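Local coordinates for Lip_vut3, C2L (Metagenome, PDB 6NKD), which probably hydrolyses ester bonds in lipids as a lipase of the GDSL family within the SGNH hydrolase clan, at residues A[66-72]-A[118-122]; A[134-138]-A[150-154]; A[32-37]-A[203-207]. Residues are numbered along the deposited sequence.

The fold is a five-stranded parallel sheet between two layers of helices, and the contacts sample both layers. Contact 1 (66-72 with 118-122) and contact 2 (134-138 with 150-154) involve helices 63-71, 98-122 and 144-157 on one side of the sheet; contact 3 joins helices 25-37 and 192-204 on the other. Along the chain, contact 1 closes before contact 2 opens, and both are nested inside the long loop that contact 3 closes. Their centres lie 26 Å (1 and 2), 21 Å (1 and 3) and 24 Å (2 and 3) apart, with no touching. Contact 2 lies near the proposed catalytic residues, whereas contacts 1 and 3 lie away from the predicted active site.

Contact 1 (A[66-72]-A[118-122]); sequences MEQVKKA and IREIK
Two helix ends cross almost at right angles: the axes of 66-71 and 118-122 approach to 9.2 Å, with a signed crossing angle of -85°. After helical 66-71, Ala72 (-72/129) turns extended. In register, Lys70 CA lies 5.4 Å from Lys122 CA and Val69 CA 7.3 Å from Ile118 CA. Ile121 (m, t) points directly at the first helix, and its branched side chain fills the gap. In Met66, a selenomethionine, chi1 between wells (-126°) swings CG to 3.6 Å from Ile121 CG1; chi2 t and chi3 p then set SE and CE. Val69, compact and in the t rotamer, brings CG1 to 4.1 Å from Ile121 CD1 and 4.3 Å from Ile118 CG1. On the sheet side, Val69 and Ile118 both touch Ile75 of strand 74-77. Helix 63-71 leads into that strand, and helix 98-122, the later of two helices after it, leads on to strand 130-134, so the contact joins helices of neighbouring crossovers on one face of the α/β/α sandwich of SGNH hydrolases. At the exposed edge, Lys70 is extended (t, t, t, p), its CB 3.8 Å from Ile121 CG2. Lys122 (m, t, t, m) reaches across the C-terminal end of helix 66-71, CE 3.4 Å from Val69 O; its long chain suits it to carry an amine to the carbonyls there, and NZ gives a weak 3.3 Å hydrogen bond to Ala72 O, although the position of NZ is uncertain. Away from the interface, Lys71 (m, t, m, 92°) curls back so that NZ donates to Gln68 OE1 at 2.6 Å.

Contact 2 (A[134-138]-A[150-154]); sequences LNLYN and ISGFN
From Leu134, the last residue of strand 130-134, the chain continues extended but irregular past helix 150-154, with Asn135 CA 6.0 Å from Asn154 CA and Leu136 CA 6.4 Å from Ile150 CA. Asn135 (-80/-175, chi1 p) sets CB 3.3 Å from Asn154 OD1, while Asn135 OD1 and ND2 hydrogen-bond to Tyr172 N and Asp170 OD1. At Leu136 (-95/139), the Asn154 amide meets the backbone as another peptide would: Asn154 ND2 donates to Leu136 O at 3.0 Å, and Leu136 N gives a weak 3.3 Å bond to Asn154 OD1. The Leu136 side chain (m, t) is wedged between apolar neighbours, CB 3.7 Å from Ile150 CG2 and CD1 3.7 Å from Phe153 CD2. Tyr137 turns away; its OH hydrogen-bonds to Val188 O and its ring stacks on Phe175. Asn138 CA ends 3.6 Å from Ile150 CD1. This loop after a parallel strand, held by its own crossover helix, places the side chain of Tyr137 about 5 Å from that of His189, near but not touching the probable catalytic triad of an SGNH hydrolase.

Contact 3 (A[32-37]-A[203-207]); sequences KMEEDL and RAAGY
One carboxylate oxygen serves two donors: Asp36 OD2 accepts Tyr207 OH at 2.9 Å and Arg203 NE at 3.1 Å. Segment 32-37 is helical, so Lys32 and Asp36, one turn apart, face the same partner. That partner, 203-207, is the end of helix 192-204 and the turn beyond, in which Gly206 takes positive phi (83/-170), where a CB would jam against the preceding carbonyl. Arg203, chi1 between wells at 133°, has its CA 6.7 Å from Lys32 CA. Its NH1 forms a 2.8 Å salt bridge with Glu35 OE2, so both acids meet the guanidinium edge, and Lys32 CB sits over one face, 3.3 Å from NH1. A water accepts from Lys32 NZ and weakly from Arg203 NH2; Glu196 salt-bridges the lysine. Tyr207 (chi1 m) lays its ring against two apolar side chains one helical turn apart, CE1 3.9 Å from Met33 CG (selenomethionine) and CD2 4.0 Å from Leu37 CD2. Met33 touches Tyr5 and Leu37 touches Leu3 of strand 3-9, where the first long helix and the end of the last meet on one face of the α/β/α sandwich. Charge pairing outside and apolar burial within together hold the C-terminal turn.

Contact 1 (A[66-72]-A[118-122])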
# COMPACT_ATOMS: atom_id res chain seq x y z
N MSE A 66 22.94 -2.55 13.78
CA MSE A 66 23.74 -2.70 15.00
C MSE A 66 23.90 -1.36 15.70
O MSE A 66 23.99 -1.30 16.93
CB MSE A 66 25.10 -3.30 14.69
CG MSE A 66 25.40 -4.54 15.51
SE MSE A 66 27.24 -5.15 15.42
CE MSE A 66 28.00 -4.07 16.85
N GLU A 67 23.95 -0.29 14.91
CA GLU A 67 24.02 1.06 15.47
C GLU A 67 22.80 1.34 16.34
O GLU A 67 22.92 1.78 17.49
CB GLU A 67 24.14 2.09 14.35
CG GLU A 67 25.51 2.18 13.72
CD GLU A 67 26.41 3.19 14.42
OE1 GLU A 67 25.89 3.98 15.23
OE2 GLU A 67 27.63 3.18 14.15
N GLN A 68 21.60 1.08 15.81
CA GLN A 68 20.38 1.41 16.53
C GLN A 68 20.12 0.45 17.68
O GLN A 68 19.49 0.82 18.67
CB GLN A 68 19.19 1.43 15.58
CG GLN A 68 19.41 2.29 14.34
CD GLN A 68 19.79 3.71 14.68
OE1 GLN A 68 19.20 4.33 15.57
NE2 GLN A 68 20.79 4.24 13.98
N VAL A 69 20.60 -0.80 17.57
CA VAL A 69 20.44 -1.74 18.67
C VAL A 69 21.36 -1.39 19.82
O VAL A 69 20.98 -1.49 21.00
CB VAL A 69 20.67 -3.18 18.17
CG1 VAL A 69 20.78 -4.15 19.34
CG2 VAL A 69 19.55 -3.61 17.24
N LYS A 70 22.59 -0.96 19.51
CA LYS A 70 23.53 -0.59 20.57
C LYS A 70 23.04 0.62 21.35
O LYS A 70 23.18 0.67 22.58
CB LYS A 70 24.91 -0.31 19.96
CG LYS A 70 25.97 0.07 20.98
CD LYS A 70 27.28 0.42 20.30
CE LYS A 70 28.36 0.72 21.32
NZ LYS A 70 28.64 -0.45 22.20
N LYS A 71 22.47 1.60 20.66
CA LYS A 71 21.93 2.79 21.32
C LYS A 71 20.59 2.55 21.98
O LYS A 71 20.14 3.39 22.76
CB LYS A 71 21.80 3.93 20.31
CG LYS A 71 23.08 4.29 19.58
CD LYS A 71 22.84 5.35 18.51
CE LYS A 71 21.91 4.85 17.41
NZ LYS A 71 20.47 5.16 17.67
N ALA A 72 19.93 1.42 21.70
CA ALA A 72 18.57 1.20 22.17
C ALA A 72 18.55 0.94 23.67
O ALA A 72 19.28 0.08 24.17
CB ALA A 72 17.94 0.03 21.42
N ILE A 118 22.61 -9.48 21.01
CA ILE A 118 22.32 -8.16 21.56
C ILE A 118 23.32 -7.80 22.65
O ILE A 118 23.81 -6.67 22.73
CB ILE A 118 20.87 -8.09 22.06
CG1 ILE A 118 19.90 -8.02 20.88
CG2 ILE A 118 20.67 -6.91 22.99
CD1 ILE A 118 18.44 -8.00 21.28
N ARG A 119 23.65 -8.77 23.52
CA ARG A 119 24.65 -8.50 24.55
C ARG A 119 26.06 -8.48 23.97
O ARG A 119 26.93 -7.78 24.49
CB ARG A 119 24.54 -9.54 25.67
CG ARG A 119 24.43 -10.97 25.20
CD ARG A 119 23.32 -11.69 25.96
NE ARG A 119 22.06 -10.96 25.87
CZ ARG A 119 20.92 -11.37 26.41
NH1 ARG A 119 20.87 -12.51 27.08
NH2 ARG A 119 19.83 -10.63 26.28
N GLU A 120 26.30 -9.24 22.89
CA GLU A 120 27.58 -9.13 22.19
C GLU A 120 27.73 -7.77 21.52
O GLU A 120 28.85 -7.27 21.38
CB GLU A 120 27.72 -10.24 21.16
CG GLU A 120 28.10 -11.60 21.74
CD GLU A 120 28.31 -12.65 20.67
OE1 GLU A 120 28.09 -12.34 19.48
OE2 GLU A 120 28.71 -13.78 21.02
N ILE A 121 26.62 -7.17 21.10
CA ILE A 121 26.67 -5.84 20.49
C ILE A 121 26.95 -4.78 21.54
O ILE A 121 27.78 -3.89 21.34
CB ILE A 121 25.36 -5.56 19.73
CG1 ILE A 121 25.25 -6.47 18.50
CG2 ILE A 121 25.28 -4.09 19.33
CD1 ILE A 121 23.83 -6.60 17.97
N LYS A 122 26.26 -4.86 22.68
CA LYS A 122 26.41 -3.84 23.71
C LYS A 122 27.63 -4.09 24.58
O LYS A 122 28.39 -3.15 24.87
CB LYS A 122 25.14 -3.77 24.56
CG LYS A 122 23.97 -3.13 23.85
CD LYS A 122 22.76 -3.01 24.76
CE LYS A 122 21.83 -1.92 24.27
NZ LYS A 122 22.46 -0.58 24.38

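Contact 2 (A[134-138]-A[150-154])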
# COMPACT_ATOMS: atom_id res chain seq x y z
N LEU A 134 7.56 -10.73 22.69
CA LEU A 134 6.17 -11.14 22.85
C LEU A 134 5.98 -12.55 22.32
O LEU A 134 6.49 -12.90 21.25
CB LEU A 134 5.24 -10.18 22.11
CG LEU A 134 5.39 -8.69 22.45
CD1 LEU A 134 6.37 -8.01 21.50
CD2 LEU A 134 4.03 -8.00 22.42
N ASN A 135 5.24 -13.36 23.07
CA ASN A 135 4.97 -14.72 22.62
C ASN A 135 3.84 -14.72 21.60
O ASN A 135 3.34 -13.67 21.18
CB ASN A 135 4.67 -15.63 23.81
CG ASN A 135 3.46 -15.18 24.63
OD1 ASN A 135 2.58 -14.47 24.14
ND2 ASN A 135 3.41 -15.61 25.88
N LEU A 136 3.42 -15.91 21.20
CA LEU A 136 2.41 -16.07 20.16
C LEU A 136 1.03 -16.23 20.78
O LEU A 136 0.86 -16.92 21.79
CB LEU A 136 2.73 -17.27 19.28
CG LEU A 136 4.06 -17.23 18.52
CD1 LEU A 136 4.26 -18.51 17.73
CD2 LEU A 136 4.12 -16.02 17.61
N TYR A 137 0.05 -15.57 20.17
CA TYR A 137 -1.35 -15.79 20.50
C TYR A 137 -1.95 -16.80 19.53
O TYR A 137 -1.42 -17.06 18.44
CB TYR A 137 -2.13 -14.48 20.45
CG TYR A 137 -2.09 -13.77 19.11
CD1 TYR A 137 -3.01 -14.07 18.11
CD2 TYR A 137 -1.14 -12.79 18.84
CE1 TYR A 137 -2.98 -13.43 16.88
CE2 TYR A 137 -1.10 -12.15 17.62
CZ TYR A 137 -2.02 -12.47 16.65
OH TYR A 137 -1.99 -11.83 15.43
N ASN A 138 -3.08 -17.39 19.94
CA ASN A 138 -3.75 -18.38 19.10
C ASN A 138 -4.92 -17.72 18.39
O ASN A 138 -5.97 -17.50 19.00
CB ASN A 138 -4.23 -19.56 19.95
CG ASN A 138 -4.93 -20.62 19.12
OD1 ASN A 138 -4.70 -20.74 17.92
ND2 ASN A 138 -5.80 -21.40 19.76
N ILE A 150 0.84 -23.69 20.11
CA ILE A 150 1.28 -22.36 20.54
C ILE A 150 1.57 -22.34 22.03
O ILE A 150 2.49 -21.65 22.49
CB ILE A 150 0.24 -21.32 20.12
CG1 ILE A 150 0.16 -21.25 18.59
CG2 ILE A 150 0.56 -19.95 20.70
CD1 ILE A 150 -0.83 -20.24 18.06
N SER A 151 0.81 -23.11 22.82
CA SER A 151 1.08 -23.19 24.25
C SER A 151 2.44 -23.82 24.51
O SER A 151 3.17 -23.39 25.42
CB SER A 151 -0.02 -23.98 24.96
OG SER A 151 -1.28 -23.36 24.79
N GLY A 152 2.81 -24.84 23.73
CA GLY A 152 4.11 -25.47 23.91
C GLY A 152 5.25 -24.55 23.55
O GLY A 152 6.29 -24.54 24.22
N PHE A 153 5.08 -23.76 22.48
CA PHE A 153 6.11 -22.80 22.11
C PHE A 153 6.26 -21.70 23.15
O PHE A 153 7.36 -21.17 23.34
CB PHE A 153 5.79 -22.20 20.74
CG PHE A 153 6.68 -21.04 20.36
CD1 PHE A 153 7.93 -21.26 19.82
CD2 PHE A 153 6.25 -19.74 20.54
CE1 PHE A 153 8.75 -20.20 19.47
CE2 PHE A 153 7.06 -18.67 20.19
CZ PHE A 153 8.31 -18.90 19.66
N ASN A 154 5.18 -21.36 23.85
CA ASN A 154 5.22 -20.27 24.81
C ASN A 154 5.88 -20.68 26.12
O ASN A 154 6.61 -19.89 26.72
CB ASN A 154 3.81 -19.73 25.06
CG ASN A 154 3.30 -18.88 23.92
OD1 ASN A 154 3.97 -18.71 22.90
ND2 ASN A 154 2.09 -18.34 24.07

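Contact 3 (A[32-37]-A[203-207])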
# COMPACT_ATOMS: atom_id res chain seq x y z
N LYS A 32 3.17 5.36 25.89
CA LYS A 32 3.06 5.01 27.30
C LYS A 32 4.42 4.98 27.98
O LYS A 32 4.52 5.28 29.18
CB LYS A 32 2.36 3.66 27.45
CG LYS A 32 0.98 3.62 26.83
CD LYS A 32 0.31 2.28 27.03
CE LYS A 32 -1.00 2.23 26.27
NZ LYS A 32 -2.12 1.79 27.14
N MSE A 33 5.47 4.63 27.25
CA MSE A 33 6.83 4.65 27.77
C MSE A 33 7.22 6.07 28.15
O MSE A 33 7.82 6.29 29.21
CB MSE A 33 7.81 4.08 26.75
CG MSE A 33 9.22 3.89 27.26
SE MSE A 33 10.44 3.38 25.83
CE MSE A 33 9.46 1.84 25.14
N GLU A 34 6.88 7.03 27.29
CA GLU A 34 7.13 8.43 27.59
C GLU A 34 6.33 8.87 28.81
O GLU A 34 6.82 9.63 29.65
CB GLU A 34 6.78 9.31 26.39
CG GLU A 34 7.60 9.04 25.14
CD GLU A 34 7.19 9.93 23.98
OE1 GLU A 34 6.14 10.59 24.08
OE2 GLU A 34 7.93 9.98 22.98
N GLU A 35 5.08 8.40 28.92
CA GLU A 35 4.22 8.82 30.02
C GLU A 35 4.69 8.24 31.35
O GLU A 35 4.62 8.92 32.39
CB GLU A 35 2.78 8.41 29.72
CG GLU A 35 1.76 8.86 30.76
CD GLU A 35 0.33 8.63 30.29
OE1 GLU A 35 -0.51 9.54 30.47
OE2 GLU A 35 0.05 7.54 29.74
N ASP A 36 5.18 7.00 31.35
CA ASP A 36 5.59 6.35 32.59
C ASP A 36 6.98 6.76 33.05
O ASP A 36 7.29 6.61 34.24
CB ASP A 36 5.55 4.83 32.42
CG ASP A 36 4.16 4.31 32.11
OD1 ASP A 36 3.18 4.99 32.46
OD2 ASP A 36 4.06 3.22 31.50
N LEU A 37 7.82 7.28 32.16
CA LEU A 37 9.18 7.68 32.50
C LEU A 37 9.41 9.18 32.40
O LEU A 37 10.49 9.65 32.77
CB LEU A 37 10.18 6.94 31.62
CG LEU A 37 10.08 5.41 31.64
CD1 LEU A 37 11.19 4.77 30.82
CD2 LEU A 37 10.10 4.89 33.07
N ARG A 203 3.46 -2.08 28.91
CA ARG A 203 3.59 -1.10 29.99
C ARG A 203 3.43 -1.76 31.35
O ARG A 203 4.09 -1.35 32.32
CB ARG A 203 2.55 0.01 29.80
CG ARG A 203 1.78 0.37 31.05
CD ARG A 203 0.67 1.37 30.77
NE ARG A 203 1.19 2.72 30.56
CZ ARG A 203 0.42 3.79 30.37
NH1 ARG A 203 0.97 4.98 30.19
NH2 ARG A 203 -0.90 3.67 30.35
N ALA A 204 2.58 -2.79 31.44
CA ALA A 204 2.39 -3.49 32.70
C ALA A 204 3.64 -4.26 33.13
O ALA A 204 3.80 -4.53 34.33
CB ALA A 204 1.20 -4.45 32.59
N ALA A 205 4.51 -4.61 32.19
CA ALA A 205 5.71 -5.37 32.52
C ALA A 205 6.75 -4.54 33.26
O ALA A 205 7.73 -5.11 33.74
CB ALA A 205 6.33 -5.95 31.25
N GLY A 206 6.57 -3.23 33.35
CA GLY A 206 7.55 -2.39 34.02
C GLY A 206 8.69 -2.01 33.10
O GLY A 206 8.67 -2.24 31.89
N TYR A 207 9.72 -1.41 33.71
CA TYR A 207 10.86 -0.94 32.93
C TYR A 207 12.21 -1.24 33.59
O TYR A 207 13.24 -0.76 33.10
CB TYR A 207 10.73 0.56 32.66
CG TYR A 207 9.47 0.91 31.91
CD1 TYR A 207 9.40 0.79 30.52
CD2 TYR A 207 8.33 1.35 32.58
CE1 TYR A 207 8.24 1.10 29.83
CE2 TYR A 207 7.17 1.66 31.90
CZ TYR A 207 7.13 1.54 30.53
OH TYR A 207 5.98 1.85 29.84
O HOH W 1 -2.53 0.79 29.93